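Local coordinates for protein trehalose-6-phosphate phosphatase (PDB 5DX9) that belongs to the trehalose-phosphatase family of the HAD clan and binds a magnesium ion, at residues A[4-9]-A[269-274]; A[61-66]-A[91-96]; A[192-197]-A[221-226]; A[207-212]-A[217-222]. All blocks are in the same frame, centred on the assembly; numbering follows the deposited sequence.

Overall arrangement
The chain opens in contact 1, where the N-terminal segment 4-9 meets the late strand 270-275. The loop it closes spans most of the chain, and the other three contacts fall within it. Contact 2 comes first, joining strand 60-65 to segment 91-96 through side chains; strand 84-87 separates their strands in the main sheet. It closes before contacts 3 and 4 open. Contact 3 packs helix 190-200 against helix 217-225. Contact 4 lies within its span and packs that same helix on strand 206-211; the two share Arg221 and Ala222. Strands 206-211 and 270-275 are neighbours, joining contact 4 to contact 1. Ile65 touches Val194 and Met219, so contact 2 reaches both helices.

Contact 1 (A[4-9]-A[269-274]); sequences PALDTA and GVFATT
Leu6 and Thr273 make the closest backbone approach between the two segments, with their CA atoms 7.2 Å apart, and no hydrogen bond joins loop to strand. The contact rests on three side chains. Leu6 reaches out with one methyl, CD1. Its CG lies opposite the backbone N (chi1 174°), which carries the branch away from the loop and toward the strand. CD1 sits 4.0 Å from Phe271 CD1, in an oblique approach to the ring. The same methyl lies 3.9 Å from Thr273 OG1. Phe271 and Thr273 both point toward the loop, and one carbon meets both; Leu6 crosses each at about a right angle. Ala272, between them, points its CB the other way, toward helix 217-225. Phe271 has further aromatic company: Phe11 meets its ring edge-to-face, and Trp286 lies nearly parallel to it. Segment 4-9 is itself held by backbone hydrogen bonds from Pro4 and Leu6 to His287, on strand 286-288 at the border of the main sheet. Asp7 then forms an inverse gamma turn and takes the N-cap position of helix 8-17. The N-terminal loop is thus tied to the border of the HAD-type sheet, with the Leu6 side chain turned in against Phe271 and Thr273. The contact is van der Waals packing of one methyl against a ring and a hydroxyl, so directional hold on the loop comes from its backbone bonds to His287.

Contact 2 (A[61-66]-A[91-96]); sequences VVYLIS and SFVKQP. With G6P (6-O-phosphono-alpha-D-glucopyranose), chain B.
Tyr63 reaches from strand 60-65 of the Rossmann-like HAD sheet to Val93 of strand 92-94 and to Gln95 and Pro96 just after it. Strand 84-87 lies between the two strands in the sheet order. A classic beta bulge, Ser91 and Phe92 facing Ala87, opens segment 91-96. The tight part is at the phenol end. Tyr63 OH lies 3.5 Å from Gln95 CA and 3.6 Å from Gln95 CG, and the Pro96 ring crosses the tyrosine at about a right angle. No hydrogen bond links the segments. Packing is looser further along the ring edge, where Val93 CG1 comes near the ring plane, 4.1 Å from Tyr63 CE1. Solvent reaches Gln95 and Pro96 in part. The glutamine stretches out beyond CG (chi2 179°), and its OE1 accepts a hydrogen bond from Arg196 of helix 190-200. Lys94 sends its amine away from Tyr63 to a salt bridge with Glu74. At the other end of strand 60-65, Ser66 belongs to the ligand pocket, and its OG donates a hydrogen bond to O1P of 6-O-phosphono-alpha-D-glucopyranose; the modelled distance is doubtfully short. Back at the phenol, Pro96 CD lies 3.3 Å from Tyr63 OH.

Contact 3 (A[192-197]-A[221-226]); sequences EIVRRL and RALRTI
Arg221 O is gripped by three donors near the C-terminal end of helix 217-225. Thr225 N donates to Arg221 O at 2.9 Å. The bond from Arg224 N to Arg221 O measures 3.0 Å. The third donor is Thr225 OG1, 3.2 Å from Arg221 O; this hydroxyl stands 38° out of the carbonyl plane. Beside this turn, Ala222 and Leu223 meet the neighbouring helix 190-200. No hydrogen bond crosses between them. Arg195 lays its chain along the Ala222 methyl. Arg195 CG is 3.7 Å from Ala222 CB, and after bends at chi2 (-136°) and chi3 (-81°) the guanidinium also comes back to it. NH1 of Arg195 lies 3.6 Å from Ala222 CB, which sits at the edge of the guanidinium, in its plane. From the same group, NH2 makes a salt bridge to Glu192, one helical turn earlier; the modelled distance is too short to be relied on. Deeper in, Val194 CG1 meets Leu223 CD2 at 3.9 Å, their side chains crossing at about a right angle. This is plain helix-helix packing. Both helices lie on one face of the main sheet: Ile193 and Val194 rest on Ile65 of strand 60-65, while Leu223 rests on Ile207 and Cys209 of strand 206-211.

Contact 4 (A[207-212]-A[217-222]); sequences IFCAGD and EDMFRA. With MG (magnesium ion), chain C.
A strand-helix contact in the Rossmann-like HAD fold sets Cys209 of strand 206-211 against Met219 and Phe220 of helix 217-225. The strand leads through a short loop into the helix, a beta-alpha unit in the parallel part of the mixed main sheet. The axes of strand 207-211 and helix 217-222 run roughly antiparallel, at 154°, and approach to 8.5 Å. Met219, present as selenomethionine, curves round the thiol of Cys209. Its SE lies 3.6 Å from Cys209 SG, and the bend at chi3 (-67°) brings CE to 3.5 Å from the same sulfur. That methyl also rests 3.4 Å from Ala210 O. Cys209 SG stands beside the Phe220 ring as a sulfur-aromatic contact, 5.4 Å from the ring centroid and oblique, 73° off the ring normal. The far end of the ring reaches the strand backbone: Phe220 CZ is 3.8 Å from Gly211 O, which lies at the ring edge close to its plane. Glu217 OE1 also lies at an edge of this ring and accepts a hydrogen bond from Leu283 N. Asp212 follows directly after the strand and binds the magnesium ion. Asn26, Asp28, two waters and O2P of 6-O-phosphono-alpha-D-glucopyranose complete the site, and Lys178 pairs with the second carboxylate oxygen, OD2. The bond from Asp212 OD1 to magnesium measures 2.2 Å.

Contact 1 (A[4-9]-A[269-274])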
loop_
_atom_site.group_PDB
_atom_site.type_symbol
_atom_site.label_atom_id
_atom_site.label_comp_id
_atom_site.label_asym_id
_atom_site.label_seq_id
_atom_site.Cartn_x
_atom_site.Cartn_y
_atom_site.Cartn_z
ATOM N N PRO A 4 1.596 8.856 -18.734
ATOM C CA PRO A 4 1.766 7.928 -19.852
ATOM C C PRO A 4 1.468 6.507 -19.396
ATOM O O PRO A 4 1.630 6.205 -18.212
ATOM C CB PRO A 4 3.241 8.091 -20.222
ATOM C CG PRO A 4 3.895 8.496 -18.942
ATOM C CD PRO A 4 2.885 9.346 -18.216
ATOM N N ALA A 5 1.030 5.650 -20.310
ATOM C CA ALA A 5 0.803 4.258 -19.967
ATOM C C ALA A 5 2.148 3.606 -19.680
ATOM O O ALA A 5 3.138 3.908 -20.344
ATOM C CB ALA A 5 0.073 3.537 -21.084
ATOM N N LEU A 6 2.180 2.730 -18.678
ATOM C CA LEU A 6 3.411 2.045 -18.291
ATOM C C LEU A 6 4.147 1.473 -19.498
ATOM O O LEU A 6 3.613 0.641 -20.229
ATOM C CB LEU A 6 3.108 0.927 -17.295
ATOM C CG LEU A 6 4.293 0.039 -16.911
ATOM C CD1 LEU A 6 5.334 0.818 -16.107
ATOM C CD2 LEU A 6 3.805 -1.182 -16.143
ATOM N N ASP A 7 5.369 1.947 -19.712
ATOM C CA ASP A 7 6.201 1.454 -20.798
ATOM C C ASP A 7 6.790 0.102 -20.407
ATOM O O ASP A 7 7.901 0.026 -19.878
ATOM C CB ASP A 7 7.307 2.459 -21.125
ATOM C CG ASP A 7 8.099 2.078 -22.361
ATOM O OD1 ASP A 7 7.600 1.257 -23.157
ATOM O OD2 ASP A 7 9.215 2.607 -22.541
ATOM N N THR A 8 6.026 -0.959 -20.660
ATOM C CA THR A 8 6.411 -2.307 -20.252
ATOM C C THR A 8 7.729 -2.732 -20.896
ATOM O O THR A 8 8.488 -3.512 -20.319
ATOM C CB THR A 8 5.312 -3.337 -20.598
ATOM O OG1 THR A 8 4.887 -3.155 -21.954
ATOM C CG2 THR A 8 4.112 -3.169 -19.675
ATOM N N ALA A 9 8.000 -2.203 -22.085
ATOM C CA ALA A 9 9.250 -2.481 -22.782
ATOM C C ALA A 9 10.434 -1.941 -21.991
ATOM O O ALA A 9 11.369 -2.678 -21.678
ATOM C CB ALA A 9 9.226 -1.885 -24.180
ATOM N N GLY A 269 14.983 4.633 -12.139
ATOM C CA GLY A 269 14.749 3.264 -11.719
ATOM C C GLY A 269 13.435 3.042 -10.982
ATOM O O GLY A 269 13.099 1.908 -10.638
ATOM N N VAL A 270 12.689 4.118 -10.740
ATOM C CA VAL A 270 11.433 4.019 -9.994
ATOM C C VAL A 270 10.237 4.004 -10.941
ATOM O O VAL A 270 10.025 4.944 -11.710
ATOM C CB VAL A 270 11.263 5.183 -8.990
ATOM C CG1 VAL A 270 9.920 5.077 -8.263
ATOM C CG2 VAL A 270 12.412 5.209 -7.997
ATOM N N PHE A 271 9.462 2.928 -10.882
ATOM C CA PHE A 271 8.271 2.805 -11.711
ATOM C C PHE A 271 6.998 2.848 -10.866
ATOM O O PHE A 271 6.396 1.814 -10.570
ATOM C CB PHE A 271 8.330 1.519 -12.533
ATOM C CG PHE A 271 9.397 1.534 -13.594
ATOM C CD1 PHE A 271 9.074 1.808 -14.913
ATOM C CD2 PHE A 271 10.721 1.293 -13.269
ATOM C CE1 PHE A 271 10.053 1.828 -15.892
ATOM C CE2 PHE A 271 11.706 1.316 -14.245
ATOM C CZ PHE A 271 11.370 1.585 -15.556
ATOM N N ALA A 272 6.594 4.057 -10.484
ATOM C CA ALA A 272 5.381 4.246 -9.697
ATOM C C ALA A 272 4.162 4.242 -10.606
ATOM O O ALA A 272 4.008 5.115 -11.463
ATOM C CB ALA A 272 5.456 5.541 -8.903
ATOM N N THR A 273 3.295 3.257 -10.406
ATOM C CA THR A 273 2.176 3.034 -11.304
ATOM C C THR A 273 0.836 3.071 -10.575
ATOM O O THR A 273 0.587 2.284 -9.659
ATOM C CB THR A 273 2.320 1.680 -12.033
ATOM O OG1 THR A 273 3.602 1.615 -12.671
ATOM C CG2 THR A 273 1.237 1.518 -13.078
ATOM N N THR A 274 -0.025 3.995 -10.980
ATOM C CA THR A 274 -1.385 4.016 -10.472
ATOM C C THR A 274 -2.273 3.172 -11.371
ATOM O O THR A 274 -1.988 3.009 -12.555
ATOM C CB THR A 274 -1.955 5.446 -10.391
ATOM O OG1 THR A 274 -3.194 5.424 -9.666
ATOM C CG2 THR A 274 -2.193 6.020 -11.788
#

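Contact 2 (A[61-66]-A[91-96])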
loop_
_atom_site.group_PDB
_atom_site.type_symbol
_atom_site.label_atom_id
_atom_site.label_comp_id
_atom_site.label_asym_id
_atom_site.label_seq_id
_atom_site.Cartn_x
_atom_site.Cartn_y
_atom_site.Cartn_z
ATOM N N VAL A 61 12.659 -8.270 -3.647
ATOM C CA VAL A 61 12.028 -8.110 -2.339
ATOM C C VAL A 61 10.580 -7.706 -2.561
ATOM O O VAL A 61 10.298 -6.577 -2.965
ATOM C CB VAL A 61 12.736 -7.066 -1.471
ATOM C CG1 VAL A 61 11.855 -6.673 -0.292
ATOM C CG2 VAL A 61 14.074 -7.603 -0.994
ATOM N N VAL A 62 9.666 -8.635 -2.308
ATOM C CA VAL A 62 8.271 -8.456 -2.686
ATOM C C VAL A 62 7.360 -8.251 -1.478
ATOM O O VAL A 62 7.388 -9.026 -0.522
ATOM C CB VAL A 62 7.766 -9.660 -3.494
ATOM C CG1 VAL A 62 6.429 -9.343 -4.142
ATOM C CG2 VAL A 62 8.796 -10.052 -4.545
ATOM N N TYR A 63 6.549 -7.200 -1.538
ATOM C CA TYR A 63 5.624 -6.871 -0.464
ATOM C C TYR A 63 4.238 -6.572 -1.009
ATOM O O TYR A 63 4.095 -6.049 -2.115
ATOM C CB TYR A 63 6.116 -5.658 0.330
ATOM C CG TYR A 63 7.024 -5.968 1.497
ATOM C CD1 TYR A 63 6.555 -5.899 2.802
ATOM C CD2 TYR A 63 8.354 -6.311 1.298
ATOM C CE1 TYR A 63 7.381 -6.170 3.875
ATOM C CE2 TYR A 63 9.188 -6.585 2.364
ATOM C CZ TYR A 63 8.698 -6.513 3.651
ATOM O OH TYR A 63 9.524 -6.784 4.721
ATOM N N LEU A 64 3.221 -6.908 -0.228
ATOM C CA LEU A 64 1.892 -6.362 -0.444
ATOM C C LEU A 64 1.690 -5.245 0.570
ATOM O O LEU A 64 1.986 -5.413 1.752
ATOM C CB LEU A 64 0.811 -7.434 -0.297
ATOM C CG LEU A 64 0.877 -8.628 -1.251
ATOM C CD1 LEU A 64 -0.375 -9.479 -1.112
ATOM C CD2 LEU A 64 1.059 -8.169 -2.687
ATOM N N ILE A 65 1.218 -4.095 0.103
ATOM C CA ILE A 65 0.927 -2.979 0.992
ATOM C C ILE A 65 -0.541 -2.625 0.842
ATOM O O ILE A 65 -0.960 -2.081 -0.179
ATOM C CB ILE A 65 1.816 -1.758 0.694
ATOM C CG1 ILE A 65 3.292 -2.154 0.793
ATOM C CG2 ILE A 65 1.502 -0.618 1.652
ATOM C CD1 ILE A 65 4.257 -0.994 0.662
ATOM N N SER A 66 -1.325 -2.955 1.863
ATOM C CA SER A 66 -2.775 -2.920 1.744
ATOM C C SER A 66 -3.461 -2.332 2.972
ATOM O O SER A 66 -2.862 -2.222 4.039
ATOM C CB SER A 66 -3.300 -4.332 1.485
ATOM O OG SER A 66 -4.712 -4.349 1.422
ATOM N N SER A 91 0.016 -0.204 9.539
ATOM C CA SER A 91 -0.046 -0.342 10.989
ATOM C C SER A 91 0.514 -1.702 11.404
ATOM O O SER A 91 0.810 -1.933 12.577
ATOM C CB SER A 91 -1.480 -0.171 11.487
ATOM O OG SER A 91 -2.313 -1.194 10.978
ATOM N N PHE A 92 0.657 -2.596 10.429
ATOM C CA PHE A 92 1.253 -3.908 10.659
ATOM C C PHE A 92 2.171 -4.296 9.509
ATOM O O PHE A 92 1.911 -3.952 8.354
ATOM C CB PHE A 92 0.174 -4.973 10.842
ATOM C CG PHE A 92 -0.678 -4.765 12.055
ATOM C CD1 PHE A 92 -0.151 -4.953 13.323
ATOM C CD2 PHE A 92 -2.005 -4.388 11.933
ATOM C CE1 PHE A 92 -0.930 -4.764 14.446
ATOM C CE2 PHE A 92 -2.791 -4.199 13.054
ATOM C CZ PHE A 92 -2.252 -4.388 14.312
ATOM N N VAL A 93 3.238 -5.020 9.830
ATOM C CA VAL A 93 4.220 -5.433 8.835
ATOM C C VAL A 93 4.754 -6.837 9.119
ATOM O O VAL A 93 5.400 -7.069 10.141
ATOM C CB VAL A 93 5.410 -4.452 8.781
ATOM C CG1 VAL A 93 6.316 -4.777 7.603
ATOM C CG2 VAL A 93 4.913 -3.020 8.692
ATOM N N LYS A 94 4.479 -7.773 8.215
ATOM C CA LYS A 94 5.049 -9.112 8.317
ATOM C C LYS A 94 6.099 -9.341 7.236
ATOM O O LYS A 94 5.763 -9.611 6.082
ATOM C CB LYS A 94 3.964 -10.181 8.211
ATOM C CG LYS A 94 4.526 -11.591 8.137
ATOM C CD LYS A 94 3.573 -12.538 7.429
ATOM C CE LYS A 94 4.269 -13.842 7.069
ATOM N NZ LYS A 94 3.398 -14.751 6.279
ATOM N N GLN A 95 7.368 -9.234 7.615
ATOM C CA GLN A 95 8.474 -9.464 6.692
ATOM C C GLN A 95 8.429 -10.874 6.109
ATOM O O GLN A 95 7.778 -11.758 6.666
ATOM C CB GLN A 95 9.810 -9.235 7.394
ATOM C CG GLN A 95 9.926 -7.885 8.076
ATOM C CD GLN A 95 11.259 -7.702 8.771
ATOM O OE1 GLN A 95 11.588 -6.608 9.229
ATOM N NE2 GLN A 95 12.035 -8.777 8.851
ATOM N N PRO A 96 9.121 -11.082 4.979
ATOM C CA PRO A 96 9.199 -12.395 4.329
ATOM C C PRO A 96 9.734 -13.470 5.274
ATOM O O PRO A 96 9.236 -14.590 5.280
ATOM C CB PRO A 96 10.165 -12.153 3.165
ATOM C CG PRO A 96 10.037 -10.694 2.874
ATOM C CD PRO A 96 9.830 -10.044 4.212
HETATM C C1 G6P B . -11.153 -3.296 0.882
HETATM C C2 G6P B . -11.180 -3.747 2.336
HETATM C C3 G6P B . -11.230 -2.567 3.287
HETATM C C4 G6P B . -10.027 -1.672 3.073
HETATM C C5 G6P B . -9.691 -1.374 1.599
HETATM C C6 G6P B . -8.172 -1.241 1.377
HETATM O O1 G6P B . -12.390 -2.715 0.463
HETATM O O2 G6P B . -12.306 -4.598 2.539
HETATM O O3 G6P B . -11.175 -3.021 4.646
HETATM O O4 G6P B . -10.328 -0.475 3.804
HETATM O O5 G6P B . -10.080 -2.382 0.653
HETATM O O6 G6P B . -7.666 -2.307 0.535
HETATM P P G6P B . -6.321 -2.115 -0.362
HETATM O O1P G6P B . -5.515 -3.489 -0.589
HETATM O O2P G6P B . -6.711 -1.598 -1.694
HETATM O O3P G6P B . -5.402 -1.040 0.404
#

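Contact 3 (A[192-197]-A[221-226])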
loop_
_atom_site.group_PDB
_atom_site.type_symbol
_atom_site.label_atom_id
_atom_site.label_comp_id
_atom_site.label_asym_id
_atom_site.label_seq_id
_atom_site.Cartn_x
_atom_site.Cartn_y
_atom_site.Cartn_z
ATOM N N GLU A 192 4.904 5.374 4.670
ATOM C CA GLU A 192 5.938 5.140 5.671
ATOM C C GLU A 192 6.501 3.730 5.556
ATOM O O GLU A 192 7.672 3.497 5.846
ATOM C CB GLU A 192 5.390 5.378 7.081
ATOM C CG GLU A 192 5.168 6.842 7.410
ATOM C CD GLU A 192 6.451 7.644 7.336
ATOM O OE1 GLU A 192 7.539 7.039 7.447
ATOM O OE2 GLU A 192 6.372 8.879 7.162
ATOM N N ILE A 193 5.660 2.794 5.135
ATOM C CA ILE A 193 6.091 1.416 4.944
ATOM C C ILE A 193 7.090 1.330 3.796
ATOM O O ILE A 193 8.123 0.669 3.903
ATOM C CB ILE A 193 4.905 0.486 4.654
ATOM C CG1 ILE A 193 3.927 0.490 5.834
ATOM C CG2 ILE A 193 5.393 -0.921 4.353
ATOM C CD1 ILE A 193 4.565 0.153 7.167
ATOM N N VAL A 194 6.767 2.008 2.699
ATOM C CA VAL A 194 7.644 2.060 1.538
ATOM C C VAL A 194 9.012 2.610 1.920
ATOM O O VAL A 194 10.039 2.126 1.450
ATOM C CB VAL A 194 7.044 2.930 0.420
ATOM C CG1 VAL A 194 8.050 3.117 -0.709
ATOM C CG2 VAL A 194 5.741 2.320 -0.091
ATOM N N ARG A 195 9.014 3.620 2.783
ATOM C CA ARG A 195 10.253 4.261 3.205
ATOM C C ARG A 195 11.056 3.346 4.120
ATOM O O ARG A 195 12.278 3.260 4.005
ATOM C CB ARG A 195 9.954 5.588 3.899
ATOM C CG ARG A 195 9.179 6.549 3.018
ATOM C CD ARG A 195 9.730 7.953 3.110
ATOM N NE ARG A 195 9.241 8.660 4.288
ATOM C CZ ARG A 195 8.089 9.322 4.329
ATOM N NH1 ARG A 195 7.306 9.355 3.258
ATOM N NH2 ARG A 195 7.718 9.944 5.440
ATOM N N ARG A 196 10.363 2.669 5.030
ATOM C CA ARG A 196 10.986 1.640 5.850
ATOM C C ARG A 196 11.675 0.604 4.967
ATOM O O ARG A 196 12.817 0.221 5.216
ATOM C CB ARG A 196 9.952 0.959 6.744
ATOM C CG ARG A 196 10.453 -0.316 7.404
ATOM C CD ARG A 196 9.296 -1.219 7.791
ATOM N NE ARG A 196 9.756 -2.501 8.315
ATOM C CZ ARG A 196 9.864 -2.777 9.608
ATOM N NH1 ARG A 196 9.538 -1.863 10.511
ATOM N NH2 ARG A 196 10.294 -3.970 9.999
ATOM N N LEU A 197 10.972 0.163 3.928
ATOM C CA LEU A 197 11.510 -0.837 3.013
ATOM C C LEU A 197 12.715 -0.316 2.232
ATOM O O LEU A 197 13.665 -1.059 1.988
ATOM C CB LEU A 197 10.429 -1.312 2.042
ATOM C CG LEU A 197 9.236 -2.017 2.687
ATOM C CD1 LEU A 197 8.445 -2.785 1.645
ATOM C CD2 LEU A 197 9.705 -2.934 3.799
ATOM N N ARG A 221 4.155 9.407 -3.386
ATOM C CA ARG A 221 4.837 10.580 -2.858
ATOM C C ARG A 221 6.169 10.210 -2.221
ATOM O O ARG A 221 7.172 10.890 -2.426
ATOM C CB ARG A 221 3.965 11.315 -1.837
ATOM C CG ARG A 221 4.658 12.528 -1.215
ATOM C CD ARG A 221 3.666 13.512 -0.614
ATOM N NE ARG A 221 2.810 12.869 0.372
ATOM C CZ ARG A 221 1.494 12.732 0.250
ATOM N NH1 ARG A 221 0.865 13.213 -0.813
ATOM N NH2 ARG A 221 0.806 12.124 1.203
ATOM N N ALA A 222 6.172 9.132 -1.445
ATOM C CA ALA A 222 7.389 8.684 -0.785
ATOM C C ALA A 222 8.444 8.313 -1.821
ATOM O O ALA A 222 9.638 8.521 -1.604
ATOM C CB ALA A 222 7.100 7.504 0.133
ATOM N N LEU A 223 7.996 7.778 -2.953
ATOM C CA LEU A 223 8.905 7.373 -4.023
ATOM C C LEU A 223 9.467 8.562 -4.787
ATOM O O LEU A 223 10.348 8.401 -5.631
ATOM C CB LEU A 223 8.202 6.428 -4.995
ATOM C CG LEU A 223 7.996 5.007 -4.477
ATOM C CD1 LEU A 223 7.254 4.156 -5.502
ATOM C CD2 LEU A 223 9.339 4.394 -4.123
ATOM N N ARG A 224 8.956 9.753 -4.487
ATOM C CA ARG A 224 9.452 10.977 -5.102
ATOM C C ARG A 224 10.323 11.790 -4.151
ATOM O O ARG A 224 11.389 12.271 -4.536
ATOM C CB ARG A 224 8.286 11.831 -5.593
ATOM C CG ARG A 224 7.617 11.292 -6.850
ATOM C CD ARG A 224 6.215 11.854 -7.006
ATOM N NE ARG A 224 6.205 13.311 -6.947
ATOM C CZ ARG A 224 6.133 14.098 -8.014
ATOM N NH1 ARG A 224 6.059 13.568 -9.228
ATOM N NH2 ARG A 224 6.131 15.413 -7.865
ATOM N N THR A 225 9.872 11.934 -2.908
ATOM C CA THR A 225 10.512 12.847 -1.966
ATOM C C THR A 225 11.832 12.328 -1.396
ATOM O O THR A 225 12.469 13.010 -0.594
ATOM C CB THR A 225 9.574 13.183 -0.789
ATOM O OG1 THR A 225 9.170 11.976 -0.132
ATOM C CG2 THR A 225 8.341 13.932 -1.283
ATOM N N ILE A 226 12.248 11.131 -1.799
ATOM C CA ILE A 226 13.592 10.672 -1.457
ATOM C C ILE A 226 14.614 11.457 -2.272
ATOM O O ILE A 226 15.782 11.566 -1.897
ATOM C CB ILE A 226 13.788 9.171 -1.712
ATOM C CG1 ILE A 226 13.382 8.812 -3.143
ATOM C CG2 ILE A 226 13.011 8.359 -0.699
ATOM C CD1 ILE A 226 13.739 7.396 -3.539
#

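Contact 4 (A[207-212]-A[217-222])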
loop_
_atom_site.group_PDB
_atom_site.type_symbol
_atom_site.label_atom_id
_atom_site.label_comp_id
_atom_site.label_asym_id
_atom_site.label_seq_id
_atom_site.Cartn_x
_atom_site.Cartn_y
_atom_site.Cartn_z
ATOM N N ILE A 207 12.677 0.022 -8.475
ATOM C CA ILE A 207 11.492 -0.005 -7.630
ATOM C C ILE A 207 10.219 0.014 -8.464
ATOM O O ILE A 207 10.030 0.888 -9.309
ATOM C CB ILE A 207 11.460 1.180 -6.644
ATOM C CG1 ILE A 207 12.624 1.089 -5.657
ATOM C CG2 ILE A 207 10.142 1.202 -5.886
ATOM C CD1 ILE A 207 12.640 2.205 -4.635
ATOM N N PHE A 208 9.356 -0.967 -8.229
ATOM C CA PHE A 208 8.020 -0.948 -8.801
ATOM C C PHE A 208 6.994 -0.841 -7.681
ATOM O O PHE A 208 7.092 -1.539 -6.672
ATOM C CB PHE A 208 7.754 -2.192 -9.647
ATOM C CG PHE A 208 6.386 -2.210 -10.266
ATOM C CD1 PHE A 208 6.154 -1.592 -11.483
ATOM C CD2 PHE A 208 5.325 -2.821 -9.617
ATOM C CE1 PHE A 208 4.895 -1.599 -12.051
ATOM C CE2 PHE A 208 4.062 -2.829 -10.178
ATOM C CZ PHE A 208 3.848 -2.214 -11.398
ATOM N N CYS A 209 6.020 0.045 -7.863
ATOM C CA CYS A 209 4.962 0.252 -6.879
ATOM C C CYS A 209 3.655 0.559 -7.590
ATOM O O CYS A 209 3.592 1.470 -8.413
ATOM C CB CYS A 209 5.327 1.389 -5.917
ATOM S SG CYS A 209 4.106 1.733 -4.605
ATOM N N ALA A 210 2.614 -0.206 -7.277
ATOM C CA ALA A 210 1.312 -0.013 -7.903
ATOM C C ALA A 210 0.190 0.105 -6.870
ATOM O O ALA A 210 0.226 -0.542 -5.821
ATOM C CB ALA A 210 1.023 -1.145 -8.865
ATOM N N GLY A 211 -0.805 0.932 -7.187
ATOM C CA GLY A 211 -1.945 1.159 -6.313
ATOM C C GLY A 211 -3.059 1.882 -7.050
ATOM O O GLY A 211 -2.806 2.607 -8.011
ATOM N N ASP A 212 -4.294 1.702 -6.597
ATOM C CA ASP A 212 -5.444 2.231 -7.321
ATOM C C ASP A 212 -6.189 3.336 -6.575
ATOM O O ASP A 212 -7.001 4.046 -7.166
ATOM C CB ASP A 212 -6.419 1.101 -7.632
ATOM C CG ASP A 212 -7.089 0.567 -6.386
ATOM O OD1 ASP A 212 -6.376 0.319 -5.387
ATOM O OD2 ASP A 212 -8.330 0.420 -6.397
ATOM N N GLU A 217 -1.443 7.050 -3.004
ATOM C CA GLU A 217 -0.677 8.233 -3.371
ATOM C C GLU A 217 0.414 8.507 -2.334
ATOM O O GLU A 217 1.414 9.161 -2.632
ATOM C CB GLU A 217 -1.595 9.454 -3.519
ATOM C CG GLU A 217 -2.633 9.327 -4.634
ATOM C CD GLU A 217 -2.005 9.327 -6.017
ATOM O OE1 GLU A 217 -1.013 10.056 -6.215
ATOM O OE2 GLU A 217 -2.497 8.592 -6.901
ATOM N N ASP A 218 0.218 8.011 -1.113
ATOM C CA ASP A 218 1.242 8.135 -0.077
ATOM C C ASP A 218 2.501 7.390 -0.510
ATOM O O ASP A 218 3.619 7.853 -0.288
ATOM C CB ASP A 218 0.746 7.592 1.267
ATOM C CG ASP A 218 -0.229 8.527 1.957
ATOM O OD1 ASP A 218 -0.149 9.755 1.735
ATOM O OD2 ASP A 218 -1.077 8.028 2.730
HETATM N N MSE A 219 2.301 6.229 -1.123
HETATM C CA MSE A 219 3.395 5.447 -1.678
HETATM C C MSE A 219 4.097 6.202 -2.800
HETATM O O MSE A 219 5.323 6.272 -2.840
HETATM C CB MSE A 219 2.883 4.102 -2.193
HETATM C CG MSE A 219 2.237 3.246 -1.123
HETATM SE SE MSE A 219 2.234 1.361 -1.592
HETATM C CE MSE A 219 0.995 1.403 -3.100
ATOM N N PHE A 220 3.311 6.770 -3.710
ATOM C CA PHE A 220 3.864 7.488 -4.852
ATOM C C PHE A 220 4.664 8.705 -4.398
ATOM O O PHE A 220 5.730 8.994 -4.947
ATOM C CB PHE A 220 2.749 7.912 -5.809
ATOM C CG PHE A 220 1.901 6.767 -6.296
ATOM C CD1 PHE A 220 2.407 5.477 -6.326
ATOM C CD2 PHE A 220 0.596 6.980 -6.715
ATOM C CE1 PHE A 220 1.632 4.422 -6.767
ATOM C CE2 PHE A 220 -0.186 5.928 -7.155
ATOM C CZ PHE A 220 0.331 4.649 -7.182
ATOM N N ARG A 221 4.155 9.407 -3.386
ATOM C CA ARG A 221 4.837 10.580 -2.858
ATOM C C ARG A 221 6.169 10.210 -2.221
ATOM O O ARG A 221 7.172 10.890 -2.426
ATOM C CB ARG A 221 3.965 11.315 -1.837
ATOM C CG ARG A 221 4.658 12.528 -1.215
ATOM C CD ARG A 221 3.666 13.512 -0.614
ATOM N NE ARG A 221 2.810 12.869 0.372
ATOM C CZ ARG A 221 1.494 12.732 0.250
ATOM N NH1 ARG A 221 0.865 13.213 -0.813
ATOM N NH2 ARG A 221 0.806 12.124 1.203
ATOM N N ALA A 222 6.172 9.132 -1.445
ATOM C CA ALA A 222 7.389 8.684 -0.785
ATOM C C ALA A 222 8.444 8.313 -1.821
ATOM O O ALA A 222 9.638 8.521 -1.604
ATOM C CB ALA A 222 7.100 7.504 0.133
HETATM MG MG MG C . -6.404 -0.760 -3.417
HETATM O O HOH W 1 -8.359 -0.103 -3.787
HETATM O O HOH W 2 -5.499 0.764 -2.383
#